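Long-range contact in tRNA delta(2)-isopentenylpyrophosphate transferase (Staphylococcus epidermidis ATCC 12228, PDB 3D3Q), which probably transfers a dimethylallyl group from dimethylallyl diphosphate to the adenine at position 37 of tRNAs that read codons beginning with uridine: residues E34-D39 / K87-I92. Numbering follows the deposited sequence.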
ATOM      1  N   GLU A  34     -14.703   9.457  -6.851  1.00 41.54           N
ATOM      2  CA  GLU A  34     -14.032  10.389  -5.967  1.00 39.53           C
ATOM      3  C   GLU A  34     -13.051   9.573  -5.149  1.00 38.04           C
ATOM      4  O   GLU A  34     -13.297   8.408  -4.830  1.00 36.36           O
ATOM      5  CB  GLU A  34     -15.036  11.103  -5.075  1.00 39.38           C
ATOM      6  CG  GLU A  34     -16.179  11.706  -5.866  1.00 40.36           C
ATOM      7  CD  GLU A  34     -17.146  12.475  -4.998  1.00 41.95           C
ATOM      8  OE1 GLU A  34     -17.353  12.059  -3.831  1.00 43.40           O
ATOM      9  OE2 GLU A  34     -17.722  13.484  -5.479  1.00 40.07           O
ATOM     10  N   ILE A  35     -11.938  10.202  -4.803  1.00 37.64           N
ATOM     11  CA  ILE A  35     -10.872   9.526  -4.089  1.00 37.78           C
ATOM     12  C   ILE A  35     -10.787   9.835  -2.609  1.00 37.21           C
ATOM     13  O   ILE A  35     -10.964  10.970  -2.192  1.00 37.93           O
ATOM     14  CB  ILE A  35      -9.507   9.878  -4.735  1.00 37.03           C
ATOM     15  CG1 ILE A  35      -9.560   9.578  -6.228  1.00 36.19           C
ATOM     16  CG2 ILE A  35      -8.392   9.095  -4.078  1.00 37.14           C
ATOM     17  CD1 ILE A  35      -8.323   9.918  -6.946  1.00 35.95           C
ATOM     18  N   ILE A  36     -10.494   8.810  -1.823  1.00 37.04           N
ATOM     19  CA  ILE A  36     -10.316   8.973  -0.393  1.00 36.12           C
ATOM     20  C   ILE A  36      -8.840   8.652  -0.120  1.00 37.69           C
ATOM     21  O   ILE A  36      -8.397   7.529  -0.345  1.00 38.12           O
ATOM     22  CB  ILE A  36     -11.203   7.998   0.392  1.00 33.73           C
ATOM     23  CG1 ILE A  36     -12.673   8.349   0.177  1.00 31.77           C
ATOM     24  CG2 ILE A  36     -10.846   8.042   1.856  1.00 31.97           C
ATOM     25  CD1 ILE A  36     -13.628   7.336   0.751  1.00 26.96           C
ATOM     26  N   SER A  37      -8.079   9.639   0.340  1.00 37.83           N
ATOM     27  CA  SER A  37      -6.669   9.422   0.624  1.00 37.74           C
ATOM     28  C   SER A  37      -6.492   8.355   1.709  1.00 37.95           C
ATOM     29  O   SER A  37      -7.099   8.437   2.777  1.00 37.35           O
ATOM     30  CB  SER A  37      -6.029  10.746   1.043  1.00 36.72           C
ATOM     31  OG  SER A  37      -4.815  10.535   1.728  1.00 36.77           O
ATOM     32  N   GLY A  38      -5.675   7.341   1.418  1.00 38.61           N
ATOM     33  CA  GLY A  38      -5.432   6.272   2.381  1.00 39.20           C
ATOM     34  C   GLY A  38      -4.177   6.512   3.201  1.00 41.13           C
ATOM     35  O   GLY A  38      -3.879   5.784   4.157  1.00 39.58           O
ATOM     36  N   ASP A  39      -3.437   7.548   2.816  1.00 42.10           N
ATOM     37  CA  ASP A  39      -2.199   7.911   3.489  1.00 44.59           C
ATOM     38  C   ASP A  39      -2.459   8.460   4.896  1.00 45.44           C
ATOM     39  O   ASP A  39      -3.256   9.373   5.076  1.00 46.29           O
ATOM     40  CB  ASP A  39      -1.459   8.960   2.669  1.00 46.64           C
ATOM     41  CG  ASP A  39      -0.010   9.108   3.086  1.00 49.62           C
ATOM     42  OD1 ASP A  39       0.246   9.435   4.261  1.00 51.11           O
ATOM     43  OD2 ASP A  39       0.881   8.885   2.235  1.00 52.78           O
ATOM     44  N   LYS A  87     -17.756   6.338   6.364  1.00 38.58           N
ATOM     45  CA  LYS A  87     -18.804   7.315   6.143  1.00 38.74           C
ATOM     46  C   LYS A  87     -18.706   7.863   4.719  1.00 37.94           C
ATOM     47  O   LYS A  87     -19.703   7.903   4.006  1.00 37.92           O
ATOM     48  CB  LYS A  87     -18.706   8.447   7.175  1.00 40.10           C
ATOM     49  CG  LYS A  87     -18.893   7.986   8.623  1.00 40.60           C
ATOM     50  CD  LYS A  87     -18.497   9.078   9.617  1.00 42.69           C
ATOM     51  CE  LYS A  87     -18.590   8.594  11.078  1.00 42.87           C
ATOM     52  NZ  LYS A  87     -17.981   9.545  12.074  1.00 39.82           N
ATOM     53  N   TYR A  88     -17.504   8.258   4.303  1.00 36.95           N
ATOM     54  CA  TYR A  88     -17.294   8.789   2.959  1.00 37.15           C
ATOM     55  C   TYR A  88     -17.633   7.755   1.874  1.00 37.80           C
ATOM     56  O   TYR A  88     -18.240   8.074   0.850  1.00 37.94           O
ATOM     57  CB  TYR A  88     -15.845   9.268   2.775  1.00 37.25           C
ATOM     58  CG  TYR A  88     -15.487  10.581   3.464  1.00 39.23           C
ATOM     59  CD1 TYR A  88     -14.557  10.610   4.514  1.00 41.10           C
ATOM     60  CD2 TYR A  88     -16.025  11.801   3.029  1.00 38.28           C
ATOM     61  CE1 TYR A  88     -14.164  11.815   5.109  1.00 41.52           C
ATOM     62  CE2 TYR A  88     -15.637  13.017   3.619  1.00 38.86           C
ATOM     63  CZ  TYR A  88     -14.706  13.013   4.656  1.00 41.28           C
ATOM     64  OH  TYR A  88     -14.310  14.192   5.250  1.00 40.69           O
ATOM     65  N   ILE A  89     -17.247   6.511   2.093  1.00 37.05           N
ATOM     66  CA  ILE A  89     -17.541   5.481   1.118  1.00 36.98           C
ATOM     67  C   ILE A  89     -19.059   5.343   0.912  1.00 37.79           C
ATOM     68  O   ILE A  89     -19.503   5.021  -0.189  1.00 37.75           O
ATOM     69  CB  ILE A  89     -16.933   4.120   1.549  1.00 35.57           C
ATOM     70  CG1 ILE A  89     -15.402   4.230   1.577  1.00 33.73           C
ATOM     71  CG2 ILE A  89     -17.386   3.024   0.605  1.00 33.51           C
ATOM     72  CD1 ILE A  89     -14.690   3.000   2.107  1.00 30.08           C
ATOM     73  N   LYS A  90     -19.855   5.572   1.959  1.00 38.00           N
ATOM     74  CA  LYS A  90     -21.317   5.477   1.833  1.00 38.01           C
ATOM     75  C   LYS A  90     -21.865   6.734   1.168  1.00 38.13           C
ATOM     76  O   LYS A  90     -22.686   6.655   0.257  1.00 37.33           O
ATOM     77  CB  LYS A  90     -21.994   5.298   3.205  1.00 39.66           C
ATOM     78  CG  LYS A  90     -22.246   3.838   3.647  1.00 40.93           C
ATOM     79  CD  LYS A  90     -22.976   3.725   5.023  1.00 41.15           C
ATOM     80  CE  LYS A  90     -22.105   4.221   6.207  1.00 42.47           C
ATOM     81  NZ  LYS A  90     -22.748   4.204   7.562  1.00 39.46           N
ATOM     82  N   ASP A  91     -21.411   7.893   1.624  1.00 37.73           N
ATOM     83  CA  ASP A  91     -21.877   9.140   1.052  1.00 38.39           C
ATOM     84  C   ASP A  91     -21.612   9.139  -0.449  1.00 38.89           C
ATOM     85  O   ASP A  91     -22.482   9.490  -1.231  1.00 39.41           O
ATOM     86  CB  ASP A  91     -21.164  10.314   1.714  1.00 39.76           C
ATOM     87  CG  ASP A  91     -21.720  11.643   1.278  1.00 40.54           C
ATOM     88  OD1 ASP A  91     -22.888  11.928   1.616  1.00 41.54           O
ATOM     89  OD2 ASP A  91     -20.993  12.395   0.601  1.00 39.83           O
ATOM     90  N   ILE A  92     -20.406   8.733  -0.840  1.00 38.96           N
ATOM     91  CA  ILE A  92     -20.011   8.667  -2.252  1.00 39.57           C
ATOM     92  C   ILE A  92     -20.945   7.755  -3.061  1.00 40.37           C
ATOM     93  O   ILE A  92     -21.505   8.171  -4.083  1.00 41.32           O
ATOM     94  CB  ILE A  92     -18.538   8.153  -2.400  1.00 38.05           C
ATOM     95  CG1 ILE A  92     -17.574   9.161  -1.775  1.00 38.15           C
ATOM     96  CG2 ILE A  92     -18.183   7.928  -3.864  1.00 36.72           C
ATOM     97  CD1 ILE A  92     -16.119   8.746  -1.822  1.00 35.07           C
TER
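Ile-36 reaches from strand 33-37 toward helix 78-94 chiefly through its terminal methyl, CD1, which meets three side chains on neighbouring turns, those of Tyr-88, Ile-89 and Ile-92. Ile-36 CD1 lies 3.6 Å from Tyr-88 CB, at the root of that side chain, while the Tyr-88 ring turns off from the strand and stacks on Tyr-65. Ile-89 crosses the Ile-36 side chain at about a right angle, and Ile-89 CG1 lies 3.7 Å from Ile-36 CD1. From the next turn Ile-92 brings its own CD1 to 3.8 Å from Ile-36 CD1. With chi2 at 172°, Ile-36 CD1 is carried out anti to CA, far enough to reach the helix. The Glu-34 and Ile-92 chains lie alongside each other pointing opposite ways, Ile-92 CG1 lying 3.6 Å from Glu-34 OE1. No hydrogen bond joins the two segments, and residues 34-37 run antiparallel to residues 87-92 (178°), the axes of these segments coming within 9.8 Å. This is the layering of a P-loop NTPase-like alpha/beta fold: helix 78-94 covers one face of the parallel sheet and leads into the neighbouring strand 98-102, whose Pro-99 touches Ile-89 and Ile-92. On the strand, Ile-35 points away from this helix and packs on helix 20-30. The buried carboxylate of Glu-34 is met by Arg-95 in a salt bridge and by the Tyr-65 hydroxyl in a hydrogen bond, both at OE1; Arg-95 also pairs with Asp-91, probably easing repulsion between the two acids.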